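Local coordinates for protein haloacid dehalogenase-like hydrolase (Bacteroides thetaiotaomicron, PDB 2RBK) that probably acts as a magnesium-dependent phosphatase of the haloacid dehalogenase superfamily, here holding a vanadate that imitates the trigonal-bipyramidal state of phosphoryl transfer, at residues Leu5-Asp8 with Thr12-Ser15; Ser24-Leu29 with Leu53-Asp58; Glu157-Val162 with Ile171-Pro176. All blocks are in the same frame, centred on the assembly; numbering follows the deposited sequence.

Interaction 1: Leu5-Asp8 with Thr12-Ser15. With MG (magnesium ion), chain B; VN4 (oxido(dioxo)vanadium), chain C.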
# COMPACT_ATOMS: atom_id res chain seq x y z
N LEU A 5 4.47 14.50 -2.41
CA LEU A 5 3.38 13.97 -1.57
C LEU A 5 3.24 12.49 -1.84
O LEU A 5 3.21 12.07 -3.00
CB LEU A 5 2.08 14.64 -1.92
CG LEU A 5 2.06 16.19 -1.93
CD1 LEU A 5 0.68 16.68 -2.29
CD2 LEU A 5 2.53 16.76 -0.60
N PHE A 6 3.12 11.68 -0.79
CA PHE A 6 2.96 10.26 -0.88
C PHE A 6 1.67 9.84 -0.19
O PHE A 6 1.56 10.01 1.02
CB PHE A 6 4.14 9.53 -0.21
CG PHE A 6 5.43 9.82 -0.93
CD1 PHE A 6 6.27 10.87 -0.59
CD2 PHE A 6 5.81 9.01 -2.01
CE1 PHE A 6 7.42 11.13 -1.30
CE2 PHE A 6 6.96 9.27 -2.73
CZ PHE A 6 7.77 10.32 -2.35
N PHE A 7 0.74 9.31 -0.97
CA PHE A 7 -0.59 8.96 -0.46
C PHE A 7 -0.80 7.45 -0.47
O PHE A 7 -0.78 6.82 -1.53
CB PHE A 7 -1.68 9.56 -1.31
CG PHE A 7 -1.73 11.06 -1.29
CD1 PHE A 7 -1.14 11.82 -2.27
CD2 PHE A 7 -2.38 11.73 -0.24
CE1 PHE A 7 -1.21 13.21 -2.24
CE2 PHE A 7 -2.42 13.11 -0.22
CZ PHE A 7 -1.85 13.85 -1.22
N ASP A 8 -1.11 6.89 0.71
CA ASP A 8 -1.78 5.61 0.75
C ASP A 8 -3.12 5.72 0.03
O ASP A 8 -3.70 6.79 -0.08
CB ASP A 8 -1.99 5.22 2.20
CG ASP A 8 -2.73 3.96 2.41
OD1 ASP A 8 -3.70 3.97 3.21
OD2 ASP A 8 -2.35 2.92 1.79
N THR A 12 -7.23 6.43 3.01
CA THR A 12 -6.46 7.69 2.95
C THR A 12 -6.96 8.53 1.78
O THR A 12 -7.42 9.67 2.00
CB THR A 12 -4.96 7.34 2.88
OG1 THR A 12 -4.59 6.65 4.06
CG2 THR A 12 -4.13 8.65 2.76
N LEU A 13 -6.91 7.99 0.57
CA LEU A 13 -7.59 8.58 -0.58
C LEU A 13 -9.01 8.06 -0.75
O LEU A 13 -9.90 8.84 -0.99
CB LEU A 13 -6.80 8.31 -1.89
CG LEU A 13 -5.45 9.02 -1.96
CD1 LEU A 13 -4.71 8.50 -3.22
CD2 LEU A 13 -5.60 10.51 -2.01
N VAL A 14 -9.20 6.75 -0.65
CA VAL A 14 -10.49 6.09 -0.89
C VAL A 14 -11.08 5.65 0.42
O VAL A 14 -10.48 4.91 1.19
CB VAL A 14 -10.30 4.88 -1.84
CG1 VAL A 14 -11.67 4.16 -2.06
CG2 VAL A 14 -9.72 5.26 -3.14
N SER A 15 -12.32 6.13 0.69
CA SER A 15 -13.03 5.80 1.89
C SER A 15 -13.43 4.34 1.96
O SER A 15 -14.01 3.83 1.00
CB SER A 15 -14.28 6.66 1.93
OG SER A 15 -15.12 6.25 3.00
MG MG B . -4.63 2.40 4.17
V VN4 C . -3.07 1.12 1.26
O1 VN4 C . -3.51 1.68 -0.25
O2 VN4 C . -4.22 1.15 2.59
O3 VN4 C . -1.74 -0.11 1.56
O HOH W 1 -2.81 1.85 5.05
O HOH W 2 -5.80 1.07 5.26
O HOH W 3 -3.90 -0.65 0.41
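The hydroxyl of T12 donates a hydrogen bond to D8, just past the end of strand 4-7, OG1 to OD1 2.9 Å, reaching the anti lone pair of that oxygen. OD1 also holds the magnesium ion at 2.1 Å, and OD2 of D8 lies 2.0 Å from V of the vanadate. Water 3 occupies the position across the vanadium from OD2, V to O 2.1 Å, so the two form the apices of a trigonal bipyramid with three oxido atoms around its waist. D8 CG stands anti to the backbone N (chi1 177°), which points the carboxylate toward the magnesium ion and the vanadium. With an alanine in place of T12, OD1 would lose this donor and the D8 carboxylate would probably be less firmly fixed in its rotation.

One layer further back, L13 packs its CG 3.4 Å from the backbone O of D8. Its CD1 touches F7 CB at 3.7 Å, while CD2 comes obliquely to the F7 ring, the two side chains crossing at about a right angle.

D8, D10 and T12 match the DxDx(T/V) motif of HAD enzymes; vanadate O2, waters 1 and 2, D10 O and D211 OD1 complete the magnesium site. Strand 4-7 runs between strands 38-42 and 206-210. F7 stacks on F209, and helix 250-258 packs on F7 and T12 through I251.

Interaction 2: Ser24-Leu29 with Leu53-Asp58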
# COMPACT_ATOMS: atom_id res chain seq x y z
N SER A 24 -13.38 16.75 -1.95
CA SER A 24 -12.39 17.73 -1.56
C SER A 24 -10.96 17.22 -1.73
O SER A 24 -10.04 18.03 -1.87
CB SER A 24 -12.60 18.27 -0.17
OG SER A 24 -12.40 17.23 0.77
N THR A 25 -10.78 15.92 -1.74
CA THR A 25 -9.48 15.33 -2.02
C THR A 25 -9.10 15.56 -3.47
O THR A 25 -7.96 15.93 -3.78
CB THR A 25 -9.43 13.84 -1.64
OG1 THR A 25 -9.63 13.81 -0.24
CG2 THR A 25 -8.15 13.18 -2.04
N ILE A 26 -10.03 15.31 -4.38
CA ILE A 26 -9.74 15.57 -5.78
C ILE A 26 -9.41 17.04 -5.99
O ILE A 26 -8.43 17.36 -6.69
CB ILE A 26 -10.89 15.07 -6.66
CG1 ILE A 26 -11.15 13.58 -6.55
CG2 ILE A 26 -10.54 15.45 -8.12
CD1 ILE A 26 -12.53 13.11 -7.00
N GLU A 27 -10.17 17.94 -5.40
CA GLU A 27 -9.89 19.39 -5.53
C GLU A 27 -8.52 19.73 -4.96
O GLU A 27 -7.77 20.52 -5.55
CB GLU A 27 -11.01 20.16 -4.77
CG GLU A 27 -12.30 20.07 -5.56
CD GLU A 27 -13.51 20.49 -4.78
OE1 GLU A 27 -13.44 20.86 -3.59
OE2 GLU A 27 -14.59 20.46 -5.38
N ALA A 28 -8.15 19.17 -3.81
CA ALA A 28 -6.87 19.45 -3.20
C ALA A 28 -5.72 18.99 -4.08
O ALA A 28 -4.71 19.68 -4.21
CB ALA A 28 -6.81 18.79 -1.80
N LEU A 29 -5.84 17.80 -4.66
CA LEU A 29 -4.77 17.27 -5.51
C LEU A 29 -4.69 18.08 -6.80
O LEU A 29 -3.57 18.30 -7.31
CB LEU A 29 -4.90 15.76 -5.69
CG LEU A 29 -4.22 14.92 -4.64
CD1 LEU A 29 -4.73 15.17 -3.24
CD2 LEU A 29 -4.52 13.42 -4.88
N LEU A 53 -8.75 4.38 -8.53
CA LEU A 53 -8.13 5.65 -8.68
C LEU A 53 -8.47 6.37 -9.97
O LEU A 53 -7.84 7.37 -10.32
CB LEU A 53 -6.60 5.62 -8.53
CG LEU A 53 -6.08 5.16 -7.19
CD1 LEU A 53 -4.54 5.26 -7.25
CD2 LEU A 53 -6.65 6.00 -6.07
N SER A 54 -9.48 5.91 -10.75
CA SER A 54 -9.72 6.49 -12.06
C SER A 54 -9.97 7.98 -12.02
O SER A 54 -9.60 8.67 -12.94
CB SER A 54 -10.86 5.78 -12.79
OG SER A 54 -12.08 5.91 -12.12
N GLU A 55 -10.59 8.49 -10.98
CA GLU A 55 -10.79 9.93 -10.95
C GLU A 55 -9.49 10.73 -11.00
O GLU A 55 -9.35 11.78 -11.68
CB GLU A 55 -11.62 10.33 -9.73
CG GLU A 55 -13.00 9.72 -9.79
CD GLU A 55 -13.61 9.55 -8.43
OE1 GLU A 55 -12.91 9.03 -7.54
OE2 GLU A 55 -14.75 9.89 -8.22
N LEU A 56 -8.51 10.25 -10.30
CA LEU A 56 -7.22 10.91 -10.27
C LEU A 56 -6.42 10.64 -11.56
O LEU A 56 -5.75 11.53 -12.08
CB LEU A 56 -6.38 10.50 -9.05
CG LEU A 56 -7.02 10.77 -7.70
CD1 LEU A 56 -6.14 10.26 -6.58
CD2 LEU A 56 -7.31 12.27 -7.56
N GLN A 57 -6.50 9.37 -12.01
CA GLN A 57 -5.79 8.93 -13.19
C GLN A 57 -6.31 9.62 -14.47
O GLN A 57 -5.50 10.08 -15.28
CB GLN A 57 -5.88 7.42 -13.37
CG GLN A 57 -5.11 6.71 -12.24
CD GLN A 57 -5.43 5.23 -12.22
OE1 GLN A 57 -6.55 4.86 -12.45
NE2 GLN A 57 -4.42 4.45 -11.82
N ASP A 58 -7.62 9.73 -14.57
CA ASP A 58 -8.20 10.38 -15.77
C ASP A 58 -7.90 11.86 -15.76
O ASP A 58 -7.93 12.49 -16.82
CB ASP A 58 -9.69 10.14 -15.79
CG ASP A 58 -10.11 8.71 -16.02
OD1 ASP A 58 -9.28 7.88 -16.39
OD2 ASP A 58 -11.28 8.38 -15.84
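I26 and L56 mark the nearest backbone approach, with CA atoms 6.9 Å apart, between two helical segments whose axes come within 10.8 Å and run in nearly the same direction, 24° apart. The contact is made wholly by side chains. L56 reaches helix 23-34 with its two methyl groups; its CB does not head straight there, and CG, anti to the carbonyl carbon (chi1 -59°), leads the branch across. CD1 touches CD2 of L29 at 3.9 Å, and CD2 of L56 meets CG1 of I26 at 4.2 Å. Thus L56 spans I26 and L29, about one turn apart along helix 23-34, and passes each at a slant.

Nearer the N-terminal end of helix 54-58, I26 crosses E55 at about a right angle. Its CD1 methyl lies 4.0 Å from E55 CD and almost equally far from both carboxylate oxygens, while E55 CB is as close as CD. The glutamate therefore contributes its aliphatic root as well as its carboxylate to covering the methyl, and its charge is answered elsewhere, by a salt bridge from OE2 to R20. I26 and L29 each have a second conformer, so these apolar contacts describe one of the deposited states. Toward the protein core, L29 rests on I39 of strand 38-42; I21, from the loop before helix 23-34, touches both I26 and E55.

Helix 23-34 joins parallel strands 4-7 and 38-42, and helix 54-58 lies on the way from 38-42 to 64-67. Two such helices side by side against a parallel sheet belong to successive beta-alpha-beta crossovers, as in the Rossmann-like core of HAD enzymes.

Interaction 3: Glu157-Val162 with Ile171-Pro176. With VN4 (oxido(dioxo)vanadium), chain C.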
# COMPACT_ATOMS: atom_id res chain seq x y z
N GLU A 157 -1.82 -13.94 15.59
CA GLU A 157 -1.31 -15.16 16.22
C GLU A 157 -0.68 -16.06 15.16
O GLU A 157 0.41 -16.59 15.34
CB GLU A 157 -2.47 -15.85 16.96
CG GLU A 157 -2.33 -17.24 17.46
CD GLU A 157 -3.56 -17.56 18.29
OE1 GLU A 157 -3.49 -17.71 19.50
OE2 GLU A 157 -4.66 -17.62 17.68
N GLU A 158 -1.35 -16.27 14.02
CA GLU A 158 -0.74 -17.11 12.98
C GLU A 158 0.47 -16.50 12.37
O GLU A 158 1.41 -17.19 12.03
CB GLU A 158 -1.80 -17.41 11.92
CG GLU A 158 -2.89 -18.34 12.42
CD GLU A 158 -4.13 -18.38 11.54
OE1 GLU A 158 -4.41 -17.40 10.77
OE2 GLU A 158 -4.87 -19.41 11.65
N GLU A 159 0.49 -15.18 12.23
CA GLU A 159 1.68 -14.48 11.78
C GLU A 159 2.84 -14.85 12.69
O GLU A 159 3.88 -15.14 12.17
CB GLU A 159 1.41 -12.98 11.73
CG GLU A 159 2.61 -12.08 11.50
CD GLU A 159 2.23 -10.61 11.56
OE1 GLU A 159 1.04 -10.24 11.39
OE2 GLU A 159 3.13 -9.75 11.78
N LYS A 160 2.68 -14.81 14.03
CA LYS A 160 3.81 -15.15 14.90
C LYS A 160 4.21 -16.61 14.76
O LYS A 160 5.39 -16.95 14.88
CB LYS A 160 3.53 -14.75 16.37
CG LYS A 160 3.24 -13.27 16.61
CD LYS A 160 4.27 -12.34 16.03
CE LYS A 160 4.29 -10.91 16.43
NZ LYS A 160 5.48 -10.12 16.01
N GLU A 161 3.27 -17.49 14.42
CA GLU A 161 3.58 -18.87 14.21
C GLU A 161 4.44 -19.10 12.95
O GLU A 161 5.36 -19.95 12.96
CB GLU A 161 2.29 -19.72 14.15
CG GLU A 161 2.56 -21.21 14.39
CD GLU A 161 1.31 -22.04 14.23
OE1 GLU A 161 0.20 -21.42 14.30
OE2 GLU A 161 1.51 -23.28 14.02
N VAL A 162 4.14 -18.40 11.87
CA VAL A 162 4.87 -18.60 10.62
C VAL A 162 6.11 -17.72 10.53
O VAL A 162 6.95 -17.99 9.68
CB VAL A 162 3.98 -18.34 9.40
CG1 VAL A 162 3.72 -16.86 9.21
CG2 VAL A 162 4.60 -18.85 8.10
N ILE A 171 6.61 -7.66 6.84
CA ILE A 171 5.22 -7.99 6.97
C ILE A 171 4.48 -6.75 7.42
O ILE A 171 4.88 -6.16 8.43
CB ILE A 171 4.95 -9.14 7.95
CG1 ILE A 171 5.86 -10.35 7.76
CG2 ILE A 171 3.47 -9.46 7.81
CD1 ILE A 171 6.01 -11.11 9.06
N GLY A 172 3.45 -6.34 6.65
CA GLY A 172 2.67 -5.18 7.04
C GLY A 172 1.19 -5.40 6.91
O GLY A 172 0.80 -6.21 6.08
N ARG A 173 0.37 -4.67 7.61
CA ARG A 173 -1.11 -4.72 7.35
C ARG A 173 -1.72 -3.31 7.09
O ARG A 173 -1.40 -2.31 7.72
CB ARG A 173 -1.91 -5.30 8.47
CG ARG A 173 -1.52 -6.62 9.04
CD ARG A 173 -2.38 -7.30 10.10
NE ARG A 173 -1.71 -8.58 10.40
CZ ARG A 173 -2.22 -9.74 10.20
NH1 ARG A 173 -3.48 -9.84 9.79
NH2 ARG A 173 -1.55 -10.87 10.43
N TRP A 174 -2.67 -3.26 6.11
CA TRP A 174 -3.57 -2.18 5.86
C TRP A 174 -5.04 -2.42 6.12
O TRP A 174 -5.85 -1.57 6.08
CB TRP A 174 -3.39 -1.63 4.44
CG TRP A 174 -3.49 -2.56 3.28
CD1 TRP A 174 -2.48 -3.36 2.75
CD2 TRP A 174 -4.64 -2.80 2.44
NE1 TRP A 174 -2.91 -4.05 1.69
CE2 TRP A 174 -4.22 -3.73 1.45
CE3 TRP A 174 -5.93 -2.32 2.40
CZ2 TRP A 174 -5.04 -4.22 0.43
CZ3 TRP A 174 -6.77 -2.78 1.40
CH2 TRP A 174 -6.32 -3.68 0.46
N TYR A 175 -5.30 -3.69 6.43
CA TYR A 175 -6.64 -4.12 6.74
C TYR A 175 -6.55 -5.29 7.75
O TYR A 175 -5.56 -6.05 7.55
CB TYR A 175 -7.42 -4.54 5.48
CG TYR A 175 -8.89 -4.73 5.67
CD1 TYR A 175 -9.74 -3.61 5.66
CD2 TYR A 175 -9.46 -5.98 5.87
CE1 TYR A 175 -11.10 -3.76 5.83
CE2 TYR A 175 -10.80 -6.13 6.05
CZ TYR A 175 -11.62 -5.01 6.02
OH TYR A 175 -12.96 -5.19 6.21
N PRO A 176 -7.39 -5.46 8.73
CA PRO A 176 -7.07 -6.51 9.74
C PRO A 176 -7.12 -7.96 9.27
O PRO A 176 -6.60 -8.97 9.83
CB PRO A 176 -8.12 -6.19 10.84
CG PRO A 176 -8.60 -4.82 10.52
CD PRO A 176 -8.60 -4.63 9.01
V VN4 C . -3.07 1.12 1.26
O1 VN4 C . -3.51 1.68 -0.25
O2 VN4 C . -4.22 1.15 2.59
O3 VN4 C . -1.74 -0.11 1.56
O HOH W 4 3.04 -7.22 10.94
O HOH W 5 -0.07 -7.71 12.29
O HOH W 3 -3.90 -0.65 0.41
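E159 and R173 form a salt bridge, R173 NH2 to E159 OE1 2.8 Å, with an N-H...O angle of 164°. The bond lies in the guanidinium plane and uses the anti lone pair of OE1. A weak second bond runs from R173 NE to the same OE1 at 3.4 Å. Carboxylate and guanidinium are only 10° from coplanar, and the two side chains slide past each other in opposite directions. E159 CG is anti to the backbone N (chi1 171°) and the chain stays extended beyond it, which carries the carboxylate away from the helix to the arginine. R173 NH1 has its own acceptors, I154 O and, weakly, P176 O.

Waters extend the network. Water 5 donates to E159 OE1 at 2.9 Å and accepts from R173 NE at 2.6 Å; water 4 links E159 OE2, 2.7 Å away, with the backbone O of I171.

Van der Waals contact is slight: the CG2 methyl of I171 approaches E159 OE2 at 4.0 Å.

Beside R173, W174 turns one ring face to the vanadate, with water 3 lying 3.0 Å above the ring plane, over its centre.

Helix 156-162 packs on helix 87-100, where V162 touches M93 and F96. Strand 170-172 pairs antiparallel with 180-182, and the R173 backbone is hydrogen-bonded to N214, beside the active site.

Overall arrangement
Interactions 1 and 2 belong to the same core: strand 4-7 leads into helix 23-34, and they touch through L13 on T25, L29 and L56, and F7 on L29. Interaction 1 is fully buried and combines ion coordination with apolar packing, whereas interaction 2 is partly buried and almost purely aliphatic; the L56 side chain lies about 11 Å from the vanadate. Interaction 3 lies across the chain's centre, a surface contact dominated by charge and water, in what is probably the cap. It shares no helix or strand with the others. Its loop still meets interaction 1 at the ligand: D8 and W174 flank the vanadate, and water 3 belongs to both.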